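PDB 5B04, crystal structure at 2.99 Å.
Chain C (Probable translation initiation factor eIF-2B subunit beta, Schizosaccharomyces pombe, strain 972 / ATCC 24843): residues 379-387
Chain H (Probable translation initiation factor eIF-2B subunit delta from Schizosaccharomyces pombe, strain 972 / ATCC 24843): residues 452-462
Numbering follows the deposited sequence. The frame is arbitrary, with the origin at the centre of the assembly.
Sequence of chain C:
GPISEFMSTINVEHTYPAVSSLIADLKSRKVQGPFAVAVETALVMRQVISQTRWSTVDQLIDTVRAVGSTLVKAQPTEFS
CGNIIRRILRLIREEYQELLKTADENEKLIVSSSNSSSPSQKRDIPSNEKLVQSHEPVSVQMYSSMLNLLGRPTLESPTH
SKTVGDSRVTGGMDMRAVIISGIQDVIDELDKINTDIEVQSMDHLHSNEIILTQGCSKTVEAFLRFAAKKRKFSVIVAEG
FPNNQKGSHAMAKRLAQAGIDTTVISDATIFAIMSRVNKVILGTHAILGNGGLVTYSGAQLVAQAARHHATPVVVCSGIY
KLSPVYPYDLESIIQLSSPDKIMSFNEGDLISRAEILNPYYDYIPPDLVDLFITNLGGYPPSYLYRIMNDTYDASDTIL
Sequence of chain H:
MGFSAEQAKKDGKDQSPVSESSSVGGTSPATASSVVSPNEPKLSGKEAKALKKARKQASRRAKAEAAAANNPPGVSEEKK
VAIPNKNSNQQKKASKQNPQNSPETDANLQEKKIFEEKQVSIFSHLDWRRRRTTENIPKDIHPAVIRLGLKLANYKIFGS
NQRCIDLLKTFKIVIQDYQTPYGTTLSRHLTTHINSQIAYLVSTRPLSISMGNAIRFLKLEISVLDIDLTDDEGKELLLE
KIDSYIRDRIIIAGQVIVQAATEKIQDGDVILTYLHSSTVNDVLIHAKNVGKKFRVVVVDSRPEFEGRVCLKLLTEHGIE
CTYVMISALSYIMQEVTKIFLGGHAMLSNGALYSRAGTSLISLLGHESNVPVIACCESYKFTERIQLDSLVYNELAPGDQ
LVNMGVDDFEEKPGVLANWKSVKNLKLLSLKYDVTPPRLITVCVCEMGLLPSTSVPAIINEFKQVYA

Chain C 379-387: YPPSYLYRI
Chain H (452-462) STSVPAIINEF

Contact between eIF-2B subunits beta (chain C, 379-387) and delta (chain H, 452-462), burying 393 Å² summed over both sides. Chain H opens with a 3-10 segment, 452-454 (Thr453(H) -76/-4), and runs into a helix from Val455(H) (Pro456(H) -68/-24); Ile458(H) N bonds Ser454(H) O at 3.0 Å and Ile459(H) N bonds Val455(H) O at 3.1 Å. Chain C enters extended at Tyr379(C) (phi/psi -141/151, chi1 m), sideways at CA-to-CB, though its end comes nearer, CD1 staying 4.9 Å from Pro456(H) CB. Pro380(C) (-75/159, C-gamma endo) is still extended, its CG 4.5 Å from Pro456(H) CG, a loose apolar contact. From Pro381(C) (-59/-26), out of reach, the backbone turns helical in phi/psi, and Tyr383(C) N bonds Pro380(C) O at 3.1 Å. Ser382(C) (chi1 155°, t) points toward chain H, with OG 3.6 Å from CB of Thr453(H) (chi1 p); their CA atoms, 6.7 Å apart, set the register, as do those of Tyr383(C) and Pro456(H) at 6.9 Å. Tyr383(C) (-81/-6; chi1 -173°, t; chi2 70°), buried and pointing toward chain H, is central: 71 Å² covered, the largest share here. Pro456(H) (C-gamma endo) covers one ring face, its CB 3.9 Å from the ring centroid and 20° off the normal, a CH-pi contact; Pro456(H) CG reaches Tyr383(C) CD1 at 3.5 Å. Tyr383(C) CE1 lies 4.4 Å from Ala457(H) CB. At the ring edge, Tyr383(C) OH and ND2 of Asn460(H) (chi1 -77°, m; chi2 -8°) are modelled 2.2 Å apart, too close for a hydrogen bond. Arg386(C) (-73/-31; t, t, m, chi4 -110°), CA-to-CB toward chain H, reaches across: NE is 3.8 Å from Ala457(H) CB, Ala457(H) CA lies over one guanidinium face, and NH1 salt-bridges Glu461(H) OE2 at 2.8 Å, a hydrogen bond weak at 119°. Glu461(H) (m, m, chi3 -41°) starts sideways, but its end comes nearer.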

# COMPACT_ATOMS: atom_id res chain seq x y z
N TYR C 379 -8.38 6.85 18.74
CA TYR C 379 -8.87 8.09 18.14
C TYR C 379 -8.00 8.52 16.96
O TYR C 379 -6.81 8.22 16.92
CB TYR C 379 -8.91 9.21 19.19
CG TYR C 379 -9.79 8.90 20.38
CD1 TYR C 379 -11.18 8.95 20.27
CD2 TYR C 379 -9.24 8.58 21.61
CE1 TYR C 379 -11.99 8.68 21.36
CE2 TYR C 379 -10.05 8.31 22.70
CZ TYR C 379 -11.42 8.36 22.57
OH TYR C 379 -12.22 8.09 23.65
N PRO C 380 -8.60 9.23 16.00
CA PRO C 380 -7.85 9.82 14.89
C PRO C 380 -7.07 11.04 15.36
O PRO C 380 -7.43 11.61 16.39
CB PRO C 380 -8.94 10.20 13.89
CG PRO C 380 -10.11 10.51 14.75
CD PRO C 380 -10.04 9.52 15.88
N PRO C 381 -6.02 11.44 14.63
CA PRO C 381 -5.23 12.62 15.01
C PRO C 381 -6.08 13.89 15.09
O PRO C 381 -5.74 14.81 15.83
CB PRO C 381 -4.19 12.73 13.89
CG PRO C 381 -4.77 11.97 12.74
CD PRO C 381 -5.53 10.84 13.37
N SER C 382 -7.17 13.91 14.33
CA SER C 382 -8.09 15.04 14.32
C SER C 382 -8.72 15.31 15.69
O SER C 382 -8.84 16.46 16.12
CB SER C 382 -9.20 14.81 13.29
OG SER C 382 -10.37 15.53 13.63
N TYR C 383 -9.10 14.24 16.38
CA TYR C 383 -9.87 14.35 17.61
C TYR C 383 -9.01 14.66 18.84
O TYR C 383 -9.53 14.90 19.93
CB TYR C 383 -10.67 13.06 17.84
CG TYR C 383 -11.63 13.12 19.01
CD1 TYR C 383 -12.77 13.91 18.95
CD2 TYR C 383 -11.40 12.39 20.16
CE1 TYR C 383 -13.66 13.96 20.01
CE2 TYR C 383 -12.28 12.44 21.23
CZ TYR C 383 -13.40 13.23 21.14
OH TYR C 383 -14.27 13.28 22.20
N LEU C 384 -7.69 14.67 18.66
CA LEU C 384 -6.78 15.03 19.74
C LEU C 384 -7.04 16.46 20.21
O LEU C 384 -6.79 16.81 21.36
CB LEU C 384 -5.32 14.88 19.30
CG LEU C 384 -4.80 13.45 19.14
CD1 LEU C 384 -3.35 13.47 18.70
CD2 LEU C 384 -4.97 12.67 20.43
N TYR C 385 -7.53 17.28 19.28
CA TYR C 385 -7.92 18.66 19.55
C TYR C 385 -8.86 18.76 20.75
O TYR C 385 -8.60 19.52 21.69
CB TYR C 385 -8.58 19.25 18.30
CG TYR C 385 -9.14 20.65 18.46
CD1 TYR C 385 -8.30 21.76 18.45
CD2 TYR C 385 -10.50 20.86 18.59
CE1 TYR C 385 -8.82 23.04 18.59
CE2 TYR C 385 -11.03 22.13 18.73
CZ TYR C 385 -10.18 23.22 18.73
OH TYR C 385 -10.69 24.48 18.86
N ARG C 386 -9.94 17.99 20.72
CA ARG C 386 -10.94 18.02 21.78
C ARG C 386 -10.43 17.36 23.06
O ARG C 386 -10.82 17.74 24.17
CB ARG C 386 -12.23 17.35 21.32
CG ARG C 386 -13.36 17.37 22.35
CD ARG C 386 -14.67 16.91 21.74
NE ARG C 386 -15.18 17.86 20.75
CZ ARG C 386 -16.25 18.63 20.93
NH1 ARG C 386 -16.93 18.56 22.07
NH2 ARG C 386 -16.64 19.47 19.98
N ILE C 387 -9.56 16.36 22.91
CA ILE C 387 -9.01 15.65 24.06
C ILE C 387 -8.21 16.59 24.96
O ILE C 387 -8.31 16.53 26.19
CB ILE C 387 -8.11 14.47 23.62
CG1 ILE C 387 -8.94 13.41 22.90
CG2 ILE C 387 -7.42 13.85 24.83
CD1 ILE C 387 -8.17 12.16 22.56
N SER H 452 -16.38 14.39 8.03
CA SER H 452 -16.55 13.06 8.62
C SER H 452 -15.67 12.84 9.85
O SER H 452 -15.95 11.95 10.66
CB SER H 452 -16.27 11.98 7.58
OG SER H 452 -14.90 11.96 7.22
N THR H 453 -14.63 13.64 10.00
CA THR H 453 -13.75 13.53 11.16
C THR H 453 -14.39 14.13 12.41
O THR H 453 -13.82 14.06 13.50
CB THR H 453 -12.39 14.22 10.90
OG1 THR H 453 -12.62 15.58 10.50
CG2 THR H 453 -11.62 13.49 9.82
N SER H 454 -15.57 14.71 12.25
CA SER H 454 -16.30 15.30 13.37
C SER H 454 -17.18 14.26 14.06
O SER H 454 -17.90 14.58 15.00
CB SER H 454 -17.15 16.48 12.91
OG SER H 454 -16.35 17.48 12.31
N VAL H 455 -17.12 13.02 13.58
CA VAL H 455 -17.89 11.93 14.16
C VAL H 455 -17.62 11.72 15.66
O VAL H 455 -18.57 11.66 16.44
CB VAL H 455 -17.65 10.60 13.40
CG1 VAL H 455 -18.02 9.40 14.26
CG2 VAL H 455 -18.43 10.59 12.09
N PRO H 456 -16.34 11.61 16.07
CA PRO H 456 -16.15 11.39 17.51
C PRO H 456 -16.55 12.60 18.36
O PRO H 456 -16.87 12.44 19.53
CB PRO H 456 -14.65 11.11 17.63
CG PRO H 456 -14.05 11.80 16.46
CD PRO H 456 -15.05 11.67 15.36
N ALA H 457 -16.52 13.78 17.76
CA ALA H 457 -16.94 14.99 18.45
C ALA H 457 -18.44 14.97 18.70
O ALA H 457 -18.91 15.32 19.78
CB ALA H 457 -16.55 16.23 17.64
N ILE H 458 -19.19 14.54 17.68
CA ILE H 458 -20.64 14.44 17.77
C ILE H 458 -21.07 13.39 18.80
O ILE H 458 -22.09 13.54 19.47
CB ILE H 458 -21.26 14.11 16.40
CG1 ILE H 458 -21.05 15.28 15.43
CG2 ILE H 458 -22.75 13.81 16.51
CD1 ILE H 458 -21.78 16.54 15.83
N ILE H 459 -20.26 12.35 18.94
CA ILE H 459 -20.55 11.27 19.88
C ILE H 459 -20.62 11.77 21.32
O ILE H 459 -21.53 11.41 22.07
CB ILE H 459 -19.51 10.14 19.78
CG1 ILE H 459 -19.67 9.38 18.45
CG2 ILE H 459 -19.64 9.17 20.94
CD1 ILE H 459 -18.81 8.14 18.34
N ASN H 460 -19.66 12.60 21.71
CA ASN H 460 -19.63 13.15 23.07
C ASN H 460 -20.82 14.05 23.36
O ASN H 460 -21.26 14.15 24.51
CB ASN H 460 -18.33 13.92 23.31
CG ASN H 460 -17.15 13.02 23.56
OD1 ASN H 460 -17.31 11.80 23.72
ND2 ASN H 460 -15.96 13.60 23.63
N GLU H 461 -21.35 14.70 22.33
CA GLU H 461 -22.52 15.55 22.47
C GLU H 461 -23.77 14.71 22.73
O GLU H 461 -24.83 15.24 23.05
CB GLU H 461 -22.72 16.41 21.22
CG GLU H 461 -21.45 17.11 20.74
CD GLU H 461 -20.96 18.17 21.69
OE1 GLU H 461 -21.80 18.92 22.24
OE2 GLU H 461 -19.73 18.27 21.90
N PHE H 462 -23.63 13.39 22.57
CA PHE H 462 -24.70 12.43 22.80
C PHE H 462 -25.90 12.69 21.89
O PHE H 462 -26.08 12.03 20.87
CB PHE H 462 -25.13 12.44 24.27
CG PHE H 462 -24.03 12.11 25.23
CD1 PHE H 462 -23.10 11.13 24.92
CD2 PHE H 462 -23.91 12.78 26.43
CE1 PHE H 462 -22.08 10.82 25.80
CE2 PHE H 462 -22.90 12.48 27.32
CZ PHE H 462 -21.98 11.50 27.00